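Local coordinates for CELL WALL surface anchor family protein (Streptococcus pneumoniae, PDB 3ZGH) that probably mediates attachment of the bacterium to host cells by binding keratin 10 through its basic, MSCRAMM-type domain, at residues K30-E35 and Y47-T52; T59-V64 and G154-W159; V109-T114 and N140-N145. All coordinates share one frame; numbering follows the deposited sequence.

Contacts 1 and 2 lie within one seven-stranded antiparallel sheet; contact 3 joins it to the edge of a three-stranded sheet. Contact 1 pairs edge strand 28-38 with 43-53, and contact 2 joins 57-65 to 154-162; their centres lie about 9 Å apart, and strands 43-53 and 57-65 are neighbours, bonded for instance between Lys50 N and Thr61 O (2.8 Å). Contact 3 is nested inside the long loop that contact 2 closes. Its strand 109-114 adjoins 154-162, with Ser157 OG 2.7 Å from Asn111 OD1. Contacts 1 and 3 fall on opposite sides of the chain's centre, about 17 Å apart between centres. Glycerol and acetate beside contact 1 probably come from the crystallisation liquor.

Contact 1 of 3, residues K30-E35 and Y47-T52; sequences KVYTGE and YKLKVT
Tyr47 lays its ring across the backbone of Gly34, and this is the tightly packed part of the contact between 30-35 and 47-52 in the hairpin of strands 28-38 and 43-53. CG of Tyr47 sits in the crowded position between its own N and carbonyl carbon (chi1 75°); with chi2 at 87° one face of the ring lies over the Gly34 backbone. That face receives Gly34 N, 3.4 Å above the plane and offset toward the rim, while Tyr47 CE2 comes to 3.3 Å from Gly34 CA. A glycine, with no side chain, leaves the ring room to lie this close. Phe187 meets the same ring edge-to-face.

Along the antiparallel register, Lys30, Tyr32 and Gly34 form hydrogen-bonded pairs with Val51, Leu49 and Tyr47. The central pair is short and straight: Tyr32 N gives its hydrogen to Leu49 O at 2.8 Å, 174° at the hydrogen. Near Gly34 the geometry is less regular, for Tyr47 N, 3.0 Å from Gly34 O, stands above the carbonyl plane. The Tyr32 side chain lies on the same face as Tyr47 and Leu49, and Leu49 O sits at the edge of the Tyr32 ring, near its plane; beyond the pair, Tyr32 OH and Lys30 NZ both reach the carboxylate of Glu195.

The other face, bearing Val31, Thr33, Lys48 and Lys50, is looser and exposed. Val31 spreads its methyls between two lysines: CG1 meets Lys48 CG at 3.8 Å, and CG2 meets Lys50 CG at 4.1 Å. Main-chain bonds thus carry the strand pairing, while Val31 touches lysine methylenes and the ammonium groups lie farther out; their charge would add positive potential to this face, consistent with the basic character of the keratin-10-binding domain.

Contact 2 of 3, residues T59-V64 and G154-W159; sequences TFTYTV and GLTSSW
In the interior of the seven-stranded antiparallel sheet, Phe60 and Trp159 form one of the hydrogen-bonded pairs that join strand 57-65 to strand 154-162, which lie far apart in sequence. Phe60 N points almost straight at Trp159 O (2.8 Å). On the face they share with Tyr62 and Ser157, chi1 of 62° sets Trp159 CG between its own N and carbonyl carbon; chi2 (96°) then turns the indole so that one face meets Phe60 CB. That CB lies 3.6 Å from the centroid of the six-membered ring, a CH-pi contact. The phenyl plane is within 8° of the indole plane, but the rings are slid apart and barely overlap, with Phe60 CD2 3.3 Å from Trp159 NE1. Tyr62 CB adds an apolar touch at Trp159 CZ3 (4.0 Å), while Tyr62 OH reaches Asn88 O and Tyr175 N, and Ser157 OG bonds Asn111 OD1 and Asn88 ND2.

The opposite face bears Thr61, Thr63, Thr156 and Ser158. Thr63 OG1 and Thr156 OG1 share a hydrogen bond of 2.8 Å, either being able to donate, and Thr61 CG2 meets Thr156 CG2 at 3.7 Å. Thr156 OG1 also bonds Thr114 OG1 of the next strand. One face thus combines aromatic packing at the Phe60/Trp159 end with hydroxyls of buried Tyr62 and Ser157 that bond to partners outside the pair; on the other, the threonine hydroxyls link three strands.

Contact 3 of 3, residues V109-T114 and N140-N145; sequences VKNYIT and NGAQMN
The CB of Asn111 points toward Ala142, and chi1 of -64°, with CG anti to the carbonyl carbon, keeps CG within touch of the Ala142 methyl; two residues on, Ile113 places CG1 in the same way and a second bend (chi2 -67°) puts CD1 against Met144. Here the seven-stranded sheet of this MSCRAMM-type fold packs against residues 140-145, a loop that runs into edge strand 143-145 of a second, three-stranded sheet. The two segments run nearly in the same direction where they touch, 12° apart. No direct hydrogen bond joins them: the direct contacts are between side chains, and a water adds a link to the backbone.

At the first meeting point, Asn111 CB and Ala142 CB are 3.6 Å apart, and the methyl also lies 3.8 Å from Asn111 CG. Ile113 CD1 makes the second, crossing obliquely to Met144 with 4.0 Å to its CB and 4.2 Å to its CG. Tyr124 of strand 120-131 touches both Ile113 and Ala142, bringing a third element into the packing.

The amide of Asn111 is buried but well supplied with partners. Its ND2 bonds Asn125 O and Ser127 OG, and OD1 bonds Ser157 OG as well as a water, so both ends of the amide are engaged and its rotation should be well fixed. Ser127 OG also bonds Asn140 O, linking the poorly ordered Asn140 to strand 120-131, which also receives ND2. The water donates to Asn111 OD1 at 2.7 Å and accepts a longer bond from Ala142 N at 3.3 Å.

Contact 1 of 3, residues K30-E35 and Y47-T52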
ATOM      1  N   LYS A  30      11.627  -5.515   5.927  1.00 22.37           N
ATOM      2  CA  LYS A  30      10.560  -5.941   6.816  1.00 22.75           C
ATOM      3  C   LYS A  30       9.275  -6.032   6.031  1.00 20.53           C
ATOM      4  O   LYS A  30       9.010  -5.186   5.159  1.00 22.20           O
ATOM      5  CB  LYS A  30      10.401  -4.970   7.986  1.00 25.53           C
ATOM      6  CG  LYS A  30      11.547  -5.071   9.018  1.00 29.57           C
ATOM      7  CD  LYS A  30      11.399  -4.007  10.107  1.00 36.20           C
ATOM      8  CE  LYS A  30      12.183  -4.392  11.345  1.00 45.58           C
ATOM      9  NZ  LYS A  30      12.089  -3.357  12.423  1.00 51.77           N
ATOM     10  N   VAL A  31       8.481  -7.049   6.322  1.00 20.52           N
ATOM     11  CA  VAL A  31       7.159  -7.165   5.713  1.00 19.99           C
ATOM     12  C   VAL A  31       6.102  -7.036   6.811  1.00 21.46           C
ATOM     13  O   VAL A  31       6.139  -7.775   7.831  1.00 23.93           O
ATOM     14  CB  VAL A  31       7.021  -8.518   5.007  1.00 23.41           C
ATOM     15  CG1 VAL A  31       5.585  -8.732   4.441  1.00 27.28           C
ATOM     16  CG2 VAL A  31       8.104  -8.684   3.902  1.00 23.68           C
ATOM     17  N   TYR A  32       5.164  -6.118   6.612  1.00 23.08           N
ATOM     18  CA  TYR A  32       4.048  -5.886   7.530  1.00 22.39           C
ATOM     19  C   TYR A  32       2.787  -6.291   6.799  1.00 22.82           C
ATOM     20  O   TYR A  32       2.713  -6.101   5.569  1.00 23.43           O
ATOM     21  CB  TYR A  32       3.920  -4.411   7.854  1.00 22.87           C
ATOM     22  CG  TYR A  32       5.143  -3.813   8.513  1.00 25.73           C
ATOM     23  CD1 TYR A  32       5.247  -3.764   9.896  1.00 27.69           C
ATOM     24  CD2 TYR A  32       6.184  -3.303   7.756  1.00 27.74           C
ATOM     25  CE1 TYR A  32       6.362  -3.229  10.514  1.00 30.29           C
ATOM     26  CE2 TYR A  32       7.302  -2.763   8.369  1.00 29.81           C
ATOM     27  CZ  TYR A  32       7.373  -2.730   9.736  1.00 32.82           C
ATOM     28  OH  TYR A  32       8.485  -2.212  10.324  1.00 36.85           O
ATOM     29  N   THR A  33       1.796  -6.828   7.521  1.00 23.24           N
ATOM     30  CA  THR A  33       0.495  -7.099   6.905  1.00 24.45           C
ATOM     31  C   THR A  33      -0.576  -6.643   7.894  1.00 25.60           C
ATOM     32  O   THR A  33      -0.305  -6.491   9.109  1.00 26.58           O
ATOM     33  CB  THR A  33       0.251  -8.591   6.606  1.00 25.38           C
ATOM     34  OG1 THR A  33       0.204  -9.339   7.837  1.00 27.45           O
ATOM     35  CG2 THR A  33       1.347  -9.197   5.705  1.00 25.80           C
ATOM     36  N   GLY A  34      -1.778  -6.414   7.388  1.00 25.36           N
ATOM     37  CA  GLY A  34      -2.876  -6.073   8.264  1.00 25.45           C
ATOM     38  C   GLY A  34      -4.171  -6.349   7.518  1.00 24.15           C
ATOM     39  O   GLY A  34      -4.187  -6.836   6.362  1.00 24.20           O
ATOM     40  N   GLU A  35      -5.273  -6.018   8.155  1.00 23.58           N
ATOM     41  CA  GLU A  35      -6.521  -6.473   7.613  1.00 27.36           C
ATOM     42  C   GLU A  35      -7.607  -5.504   8.024  1.00 28.17           C
ATOM     43  O   GLU A  35      -7.550  -4.918   9.120  1.00 28.28           O
ATOM     44  CB  GLU A  35      -6.750  -7.854   8.206  1.00 32.27           C
ATOM     45  CG  GLU A  35      -8.090  -8.397   8.075  1.00 35.35           C
ATOM     46  CD  GLU A  35      -8.200  -9.767   8.725  1.00 36.48           C
ATOM     47  OE1 GLU A  35      -7.203 -10.276   9.299  1.00 34.59           O
ATOM     48  OE2 GLU A  35      -9.283 -10.347   8.609  1.00 38.05           O
ATOM     49  N   TYR A  47      -3.759  -5.887   3.507  1.00 22.47           N
ATOM     50  CA  TYR A  47      -2.628  -5.224   2.861  1.00 21.30           C
ATOM     51  C   TYR A  47      -1.324  -5.886   3.264  1.00 21.23           C
ATOM     52  O   TYR A  47      -1.224  -6.610   4.290  1.00 24.56           O
ATOM     53  CB  TYR A  47      -2.551  -3.727   3.164  1.00 22.97           C
ATOM     54  CG  TYR A  47      -2.047  -3.424   4.564  1.00 25.70           C
ATOM     55  CD1 TYR A  47      -0.675  -3.322   4.823  1.00 29.98           C
ATOM     56  CD2 TYR A  47      -2.932  -3.295   5.629  1.00 26.29           C
ATOM     57  CE1 TYR A  47      -0.214  -3.095   6.111  1.00 33.49           C
ATOM     58  CE2 TYR A  47      -2.481  -3.036   6.916  1.00 31.08           C
ATOM     59  CZ  TYR A  47      -1.112  -2.946   7.145  1.00 34.84           C
ATOM     60  OH  TYR A  47      -0.651  -2.705   8.415  1.00 37.81           O
ATOM     61  N   LYS A  48      -0.330  -5.655   2.409  1.00 21.88           N
ATOM     62  CA  LYS A  48       1.033  -6.017   2.698  1.00 22.67           C
ATOM     63  C   LYS A  48       1.873  -4.769   2.399  1.00 23.88           C
ATOM     64  O   LYS A  48       1.643  -4.081   1.394  1.00 24.98           O
ATOM     65  CB  LYS A  48       1.463  -7.187   1.837  1.00 25.28           C
ATOM     66  CG  LYS A  48       2.943  -7.569   2.012  1.00 29.52           C
ATOM     67  CD  LYS A  48       3.369  -8.718   1.057  1.00 56.27           C
ATOM     68  CE  LYS A  48       2.772 -10.051   1.487  1.00 65.57           C
ATOM     69  NZ  LYS A  48       3.163 -11.212   0.611  1.00 74.21           N
ATOM     70  N   LEU A  49       2.826  -4.473   3.280  1.00 23.57           N
ATOM     71  CA  LEU A  49       3.772  -3.405   3.031  1.00 22.93           C
ATOM     72  C   LEU A  49       5.168  -4.002   3.239  1.00 22.41           C
ATOM     73  O   LEU A  49       5.509  -4.465   4.361  1.00 24.28           O
ATOM     74  CB  LEU A  49       3.542  -2.238   3.988  1.00 22.14           C
ATOM     75  CG  LEU A  49       4.514  -1.078   3.751  1.00 23.26           C
ATOM     76  CD1 LEU A  49       4.118  -0.262   2.520  1.00 23.45           C
ATOM     77  CD2 LEU A  49       4.594  -0.180   4.994  1.00 24.91           C
ATOM     78  N   LYS A  50       5.950  -4.035   2.163  1.00 21.06           N
ATOM     79  CA  LYS A  50       7.320  -4.490   2.239  1.00 22.19           C
ATOM     80  C   LYS A  50       8.218  -3.255   2.185  1.00 21.74           C
ATOM     81  O   LYS A  50       8.038  -2.408   1.312  1.00 23.95           O
ATOM     82  CB  LYS A  50       7.599  -5.415   1.059  1.00 22.43           C
ATOM     83  CG  LYS A  50       9.060  -5.929   0.978  1.00 29.18           C
ATOM     84  CD  LYS A  50       9.195  -6.862  -0.247  1.00 41.44           C
ATOM     85  CE  LYS A  50      10.657  -7.191  -0.553  1.00 57.42           C
ATOM     86  NZ  LYS A  50      10.847  -7.793  -1.927  1.00 69.02           N
ATOM     87  N   VAL A  51       9.159  -3.134   3.126  1.00 21.88           N
ATOM     88  CA  VAL A  51      10.074  -2.006   3.154  1.00 21.82           C
ATOM     89  C   VAL A  51      11.534  -2.515   3.251  1.00 21.42           C
ATOM     90  O   VAL A  51      11.906  -3.262   4.189  1.00 21.80           O
ATOM     91  CB  VAL A  51       9.779  -1.113   4.372  1.00 24.79           C
ATOM     92  CG1 VAL A  51      10.622   0.176   4.324  1.00 26.20           C
ATOM     93  CG2 VAL A  51       8.249  -0.783   4.431  1.00 27.92           C
ATOM     94  N   THR A  52      12.328  -2.143   2.249  1.00 22.67           N
ATOM     95  CA  THR A  52      13.721  -2.550   2.157  1.00 21.93           C
ATOM     96  C   THR A  52      14.586  -1.308   2.314  1.00 24.39           C
ATOM     97  O   THR A  52      14.352  -0.293   1.677  1.00 26.20           O
ATOM     98  CB  THR A  52      14.010  -3.186   0.792  1.00 23.40           C
ATOM     99  OG1 THR A  52      13.270  -4.407   0.682  1.00 25.41           O
ATOM    100  CG2 THR A  52      15.494  -3.541   0.647  1.00 25.02           C
TER

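Contact 2 of 3, residues T59-V64 and G154-W159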
ATOM      1  N   THR A  59      12.894   1.299  -0.126  1.00 23.87           N
ATOM      2  CA  THR A  59      11.947   0.907  -1.176  1.00 24.56           C
ATOM      3  C   THR A  59      10.699   0.355  -0.505  1.00 23.45           C
ATOM      4  O   THR A  59      10.775  -0.570   0.323  1.00 24.64           O
ATOM      5  CB  THR A  59      12.552  -0.159  -2.079  1.00 24.78           C
ATOM      6  OG1 THR A  59      13.757   0.369  -2.652  1.00 25.98           O
ATOM      7  CG2 THR A  59      11.573  -0.597  -3.222  1.00 28.89           C
ATOM      8  N   PHE A  60       9.562   0.939  -0.856  1.00 23.33           N
ATOM      9  CA  PHE A  60       8.266   0.549  -0.318  1.00 22.10           C
ATOM     10  C   PHE A  60       7.467  -0.175  -1.406  1.00 23.81           C
ATOM     11  O   PHE A  60       7.398   0.311  -2.558  1.00 25.45           O
ATOM     12  CB  PHE A  60       7.480   1.809   0.085  1.00 21.64           C
ATOM     13  CG  PHE A  60       7.983   2.511   1.314  1.00 24.45           C
ATOM     14  CD1 PHE A  60       7.369   2.311   2.536  1.00 26.34           C
ATOM     15  CD2 PHE A  60       9.045   3.412   1.247  1.00 24.78           C
ATOM     16  CE1 PHE A  60       7.828   2.981   3.696  1.00 26.37           C
ATOM     17  CE2 PHE A  60       9.463   4.113   2.368  1.00 26.00           C
ATOM     18  CZ  PHE A  60       8.871   3.875   3.601  1.00 26.58           C
ATOM     19  N   THR A  61       6.836  -1.301  -1.054  1.00 24.42           N
ATOM     20  CA  THR A  61       5.923  -2.006  -1.961  1.00 23.14           C
ATOM     21  C   THR A  61       4.652  -2.316  -1.158  1.00 24.02           C
ATOM     22  O   THR A  61       4.682  -3.067  -0.170  1.00 26.20           O
ATOM     23  CB  THR A  61       6.526  -3.317  -2.521  1.00 24.17           C
ATOM     24  OG1 THR A  61       7.785  -3.045  -3.144  1.00 26.83           O
ATOM     25  CG2 THR A  61       5.592  -3.958  -3.592  1.00 28.73           C
ATOM     26  N   TYR A  62       3.551  -1.715  -1.590  1.00 24.56           N
ATOM     27  CA  TYR A  62       2.290  -1.728  -0.878  1.00 23.31           C
ATOM     28  C   TYR A  62       1.205  -2.376  -1.720  1.00 21.65           C
ATOM     29  O   TYR A  62       0.922  -1.897  -2.811  1.00 25.30           O
ATOM     30  CB  TYR A  62       1.931  -0.267  -0.607  1.00 23.81           C
ATOM     31  CG  TYR A  62       0.507   0.010  -0.188  1.00 25.28           C
ATOM     32  CD1 TYR A  62      -0.071  -0.644   0.883  1.00 26.52           C
ATOM     33  CD2 TYR A  62      -0.242   0.996  -0.841  1.00 27.62           C
ATOM     34  CE1 TYR A  62      -1.380  -0.352   1.275  1.00 29.49           C
ATOM     35  CE2 TYR A  62      -1.513   1.285  -0.465  1.00 28.29           C
ATOM     36  CZ  TYR A  62      -2.078   0.616   0.583  1.00 29.75           C
ATOM     37  OH  TYR A  62      -3.353   0.960   0.928  1.00 32.36           O
ATOM     38  N   THR A  63       0.582  -3.429  -1.210  1.00 22.35           N
ATOM     39  CA  THR A  63      -0.391  -4.212  -1.968  1.00 23.45           C
ATOM     40  C   THR A  63      -1.677  -4.311  -1.166  1.00 23.96           C
ATOM     41  O   THR A  63      -1.630  -4.605   0.026  1.00 27.36           O
ATOM     42  CB  THR A  63       0.110  -5.645  -2.244  1.00 24.08           C
ATOM     43  OG1 THR A  63       1.287  -5.596  -3.031  1.00 26.51           O
ATOM     44  CG2 THR A  63      -0.941  -6.489  -3.004  1.00 22.48           C
ATOM     45  N   VAL A  64      -2.808  -4.056  -1.813  1.00 22.84           N
ATOM     46  CA  VAL A  64      -4.112  -4.310  -1.215  1.00 22.23           C
ATOM     47  C   VAL A  64      -4.741  -5.462  -1.987  1.00 22.15           C
ATOM     48  O   VAL A  64      -4.687  -5.483  -3.212  1.00 23.61           O
ATOM     49  CB  VAL A  64      -4.985  -3.047  -1.293  1.00 24.25           C
ATOM     50  CG1 VAL A  64      -6.477  -3.365  -1.007  1.00 27.69           C
ATOM     51  CG2 VAL A  64      -4.455  -2.007  -0.317  1.00 25.89           C
ATOM     52  N   GLY A 154      -3.812  -8.389  -6.772  1.00 29.02           N
ATOM     53  CA  GLY A 154      -3.739  -7.259  -5.859  1.00 28.34           C
ATOM     54  C   GLY A 154      -3.451  -5.952  -6.574  1.00 26.60           C
ATOM     55  O   GLY A 154      -2.958  -5.918  -7.698  1.00 26.53           O
ATOM     56  N   LEU A 155      -3.759  -4.862  -5.903  1.00 24.56           N
ATOM     57  CA  LEU A 155      -3.473  -3.534  -6.407  1.00 25.35           C
ATOM     58  C   LEU A 155      -2.244  -3.043  -5.645  1.00 25.25           C
ATOM     59  O   LEU A 155      -2.284  -2.891  -4.399  1.00 23.70           O
ATOM     60  CB  LEU A 155      -4.669  -2.629  -6.136  1.00 26.59           C
ATOM     61  CG  LEU A 155      -4.546  -1.173  -6.584  1.00 31.05           C
ATOM     62  CD1 LEU A 155      -4.229  -1.077  -8.058  1.00 35.45           C
ATOM     63  CD2 LEU A 155      -5.842  -0.439  -6.263  1.00 31.31           C
ATOM     64  N   THR A 156      -1.160  -2.801  -6.388  1.00 27.06           N
ATOM     65  CA  THR A 156       0.166  -2.616  -5.797  1.00 26.61           C
ATOM     66  C   THR A 156       0.747  -1.272  -6.222  1.00 27.65           C
ATOM     67  O   THR A 156       0.609  -0.857  -7.401  1.00 29.80           O
ATOM     68  CB  THR A 156       1.109  -3.769  -6.220  1.00 26.88           C
ATOM     69  OG1 THR A 156       0.603  -5.033  -5.727  1.00 27.50           O
ATOM     70  CG2 THR A 156       2.550  -3.555  -5.705  1.00 26.34           C
ATOM     71  N   SER A 157       1.351  -0.565  -5.256  1.00 25.10           N
ATOM     72  CA  SER A 157       2.002   0.703  -5.496  1.00 25.33           C
ATOM     73  C   SER A 157       3.409   0.589  -4.913  1.00 25.26           C
ATOM     74  O   SER A 157       3.598  -0.069  -3.853  1.00 25.54           O
ATOM     75  CB  SER A 157       1.232   1.824  -4.795  1.00 27.98           C
ATOM     76  OG  SER A 157      -0.085   2.028  -5.346  1.00 31.69           O
ATOM     77  N   SER A 158       4.410   1.180  -5.576  1.00 26.62           N
ATOM     78  CA  SER A 158       5.766   1.135  -5.012  1.00 26.80           C
ATOM     79  C   SER A 158       6.456   2.453  -5.265  1.00 27.12           C
ATOM     80  O   SER A 158       6.154   3.152  -6.253  1.00 28.08           O
ATOM     81  CB  SER A 158       6.609   0.001  -5.608  1.00 28.83           C
ATOM     82  OG  SER A 158       6.734   0.203  -7.016  1.00 35.23           O
ATOM     83  N   TRP A 159       7.386   2.800  -4.366  1.00 25.39           N
ATOM     84  CA  TRP A 159       8.132   4.065  -4.470  1.00 25.41           C
ATOM     85  C   TRP A 159       9.413   3.900  -3.655  1.00 25.46           C
ATOM     86  O   TRP A 159       9.524   2.953  -2.847  1.00 24.81           O
ATOM     87  CB  TRP A 159       7.305   5.248  -3.960  1.00 26.45           C
ATOM     88  CG  TRP A 159       6.912   5.183  -2.506  1.00 26.82           C
ATOM     89  CD1 TRP A 159       7.560   5.783  -1.428  1.00 28.46           C
ATOM     90  CD2 TRP A 159       5.795   4.494  -1.955  1.00 26.88           C
ATOM     91  NE1 TRP A 159       6.919   5.463  -0.248  1.00 27.65           N
ATOM     92  CE2 TRP A 159       5.831   4.677  -0.544  1.00 27.12           C
ATOM     93  CE3 TRP A 159       4.781   3.700  -2.510  1.00 26.35           C
ATOM     94  CZ2 TRP A 159       4.884   4.125   0.305  1.00 27.28           C
ATOM     95  CZ3 TRP A 159       3.830   3.144  -1.651  1.00 27.01           C
ATOM     96  CH2 TRP A 159       3.891   3.367  -0.259  1.00 27.92           C
TER

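Contact 3 of 3, residues V109-T114 and N140-N145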
ATOM      1  N   VAL A 109       5.194   7.220  -7.658  1.00 33.33           N
ATOM      2  CA  VAL A 109       4.606   5.994  -7.147  1.00 32.00           C
ATOM      3  C   VAL A 109       4.144   5.162  -8.344  1.00 33.29           C
ATOM      4  O   VAL A 109       3.201   5.568  -9.066  1.00 35.57           O
ATOM      5  CB  VAL A 109       3.411   6.323  -6.250  1.00 32.81           C
ATOM      6  CG1 VAL A 109       2.708   5.054  -5.761  1.00 31.10           C
ATOM      7  CG2 VAL A 109       3.850   7.181  -5.062  1.00 35.93           C
ATOM      8  N   LYS A 110       4.803   4.031  -8.596  1.00 31.16           N
ATOM      9  CA  LYS A 110       4.361   3.154  -9.666  1.00 32.65           C
ATOM     10  C   LYS A 110       3.106   2.437  -9.181  1.00 31.57           C
ATOM     11  O   LYS A 110       2.986   2.126  -7.979  1.00 30.43           O
ATOM     12  CB  LYS A 110       5.449   2.143 -10.000  1.00 36.78           C
ATOM     13  CG  LYS A 110       6.710   2.763 -10.647  1.00 46.75           C
ATOM     14  CD  LYS A 110       7.687   1.663 -11.045  1.00 58.72           C
ATOM     15  CE  LYS A 110       9.083   2.201 -11.400  1.00 72.16           C
ATOM     16  NZ  LYS A 110       9.090   3.132 -12.572  1.00 82.00           N
ATOM     17  N   ASN A 111       2.155   2.223 -10.078  1.00 31.02           N
ATOM     18  CA  ASN A 111       0.932   1.464  -9.747  1.00 31.40           C
ATOM     19  C   ASN A 111       0.775   0.315 -10.725  1.00 31.67           C
ATOM     20  O   ASN A 111       1.000   0.494 -11.937  1.00 34.93           O
ATOM     21  CB  ASN A 111      -0.300   2.360  -9.881  1.00 34.15           C
ATOM     22  CG  ASN A 111      -0.300   3.491  -8.902  1.00 34.38           C
ATOM     23  OD1 ASN A 111      -0.371   3.269  -7.706  1.00 33.64           O
ATOM     24  ND2 ASN A 111      -0.255   4.715  -9.399  1.00 34.44           N
ATOM     25  N   TYR A 112       0.378  -0.841 -10.233  1.00 28.38           N
ATOM     26  CA  TYR A 112       0.243  -2.006 -11.084  1.00 32.92           C
ATOM     27  C   TYR A 112      -0.621  -3.059 -10.432  1.00 33.19           C
ATOM     28  O   TYR A 112      -0.867  -2.997  -9.235  1.00 33.06           O
ATOM     29  CB  TYR A 112       1.612  -2.582 -11.502  1.00 35.92           C
ATOM     30  CG  TYR A 112       2.646  -2.778 -10.437  1.00 36.10           C
ATOM     31  CD1 TYR A 112       2.954  -4.058  -9.976  1.00 36.27           C
ATOM     32  CD2 TYR A 112       3.365  -1.699  -9.919  1.00 37.10           C
ATOM     33  CE1 TYR A 112       3.947  -4.264  -8.967  1.00 36.70           C
ATOM     34  CE2 TYR A 112       4.357  -1.898  -8.917  1.00 38.32           C
ATOM     35  CZ  TYR A 112       4.633  -3.189  -8.453  1.00 38.14           C
ATOM     36  OH  TYR A 112       5.601  -3.420  -7.488  1.00 39.43           O
ATOM     37  N   ILE A 113      -1.137  -3.986 -11.244  1.00 31.61           N
ATOM     38  CA  ILE A 113      -1.867  -5.123 -10.740  1.00 29.75           C
ATOM     39  C   ILE A 113      -0.866  -6.265 -10.619  1.00 30.03           C
ATOM     40  O   ILE A 113      -0.057  -6.491 -11.543  1.00 31.93           O
ATOM     41  CB  ILE A 113      -3.002  -5.522 -11.695  1.00 32.41           C
ATOM     42  CG1 ILE A 113      -4.011  -4.370 -11.829  1.00 33.68           C
ATOM     43  CG2 ILE A 113      -3.701  -6.806 -11.216  1.00 31.74           C
ATOM     44  CD1 ILE A 113      -4.774  -4.089 -10.543  1.00 32.85           C
ATOM     45  N   THR A 114      -0.907  -6.975  -9.490  1.00 27.48           N
ATOM     46  CA  THR A 114      -0.061  -8.139  -9.289  1.00 29.04           C
ATOM     47  C   THR A 114      -0.898  -9.380  -9.139  1.00 31.33           C
ATOM     48  O   THR A 114      -2.038  -9.324  -8.659  1.00 32.26           O
ATOM     49  CB  THR A 114       0.818  -8.024  -8.023  1.00 28.55           C
ATOM     50  OG1 THR A 114       0.004  -7.590  -6.927  1.00 28.19           O
ATOM     51  CG2 THR A 114       1.961  -7.023  -8.244  1.00 30.05           C
ATOM     52  N   ASN A 140      -3.955  10.720  -8.855  1.00 75.23           N
ATOM     53  CA  ASN A 140      -4.071   9.837 -10.007  1.00 72.70           C
ATOM     54  C   ASN A 140      -4.013   8.401  -9.485  1.00 61.83           C
ATOM     55  O   ASN A 140      -3.258   7.567 -10.004  1.00 53.10           O
ATOM     56  CB  ASN A 140      -2.939  10.088 -11.014  1.00 77.68           C
ATOM     57  CG  ASN A 140      -3.181  11.323 -11.886  1.00 82.77           C
ATOM     58  OD1 ASN A 140      -4.325  11.703 -12.146  1.00 86.81           O
ATOM     59  ND2 ASN A 140      -2.097  11.941 -12.352  1.00 83.21           N
ATOM     60  N   GLY A 141      -4.799   8.131  -8.439  1.00 66.17           N
ATOM     61  CA  GLY A 141      -4.737   6.846  -7.745  1.00 62.20           C
ATOM     62  C   GLY A 141      -5.352   5.759  -8.609  1.00 55.50           C
ATOM     63  O   GLY A 141      -6.386   5.964  -9.265  1.00 50.68           O
ATOM     64  N   ALA A 142      -4.692   4.612  -8.624  1.00 49.70           N
ATOM     65  CA  ALA A 142      -5.118   3.504  -9.469  1.00 44.16           C
ATOM     66  C   ALA A 142      -6.247   2.730  -8.793  1.00 37.45           C
ATOM     67  O   ALA A 142      -6.496   2.899  -7.585  1.00 33.94           O
ATOM     68  CB  ALA A 142      -3.920   2.575  -9.735  1.00 42.24           C
ATOM     69  N   GLN A 143      -6.889   1.840  -9.537  1.00 33.97           N
ATOM     70  CA  GLN A 143      -7.950   1.031  -8.931  1.00 31.87           C
ATOM     71  C   GLN A 143      -7.924  -0.419  -9.414  1.00 31.69           C
ATOM     72  O   GLN A 143      -7.376  -0.714 -10.470  1.00 32.90           O
ATOM     73  CB  GLN A 143      -9.326   1.667  -9.210  1.00 32.15           C
ATOM     74  CG  GLN A 143      -9.684   1.831 -10.675  1.00 31.84           C
ATOM     75  CD  GLN A 143     -10.968   2.663 -10.859  1.00 36.31           C
ATOM     76  OE1 GLN A 143     -12.073   2.136 -10.779  1.00 36.50           O
ATOM     77  NE2 GLN A 143     -10.811   3.961 -11.068  1.00 40.69           N
ATOM     78  N   MET A 144      -8.541  -1.311  -8.652  1.00 29.17           N
ATOM     79  CA  MET A 144      -8.658  -2.695  -9.074  1.00 29.35           C
ATOM     80  C   MET A 144     -10.111  -3.098  -9.187  1.00 29.63           C
ATOM     81  O   MET A 144     -10.876  -3.010  -8.207  1.00 29.07           O
ATOM     82  CB  MET A 144      -7.959  -3.624  -8.085  1.00 30.45           C
ATOM     83  CG  MET A 144      -8.197  -5.099  -8.418  1.00 32.38           C
ATOM     84  SD  MET A 144      -7.058  -6.223  -7.590  1.00 35.37           S
ATOM     85  CE  MET A 144      -7.545  -6.047  -5.874  1.00 28.40           C
ATOM     86  N   ASN A 145     -10.500  -3.522 -10.386  1.00 29.38           N
ATOM     87  CA  ASN A 145     -11.856  -3.997 -10.626  1.00 31.32           C
ATOM     88  C   ASN A 145     -12.081  -5.383  -9.984  1.00 30.47           C
ATOM     89  O   ASN A 145     -11.143  -6.158  -9.805  1.00 29.97           O
ATOM     90  CB  ASN A 145     -12.148  -4.095 -12.127  1.00 30.44           C
ATOM     91  CG  ASN A 145     -12.239  -2.722 -12.819  1.00 40.32           C
ATOM     92  OD1 ASN A 145     -12.275  -1.663 -12.182  1.00 44.64           O
ATOM     93  ND2 ASN A 145     -12.305  -2.749 -14.131  1.00 40.24           N
TER
HETATM   94  O   HOH W   1      -2.504   4.088  -6.276  1.00 29.79           O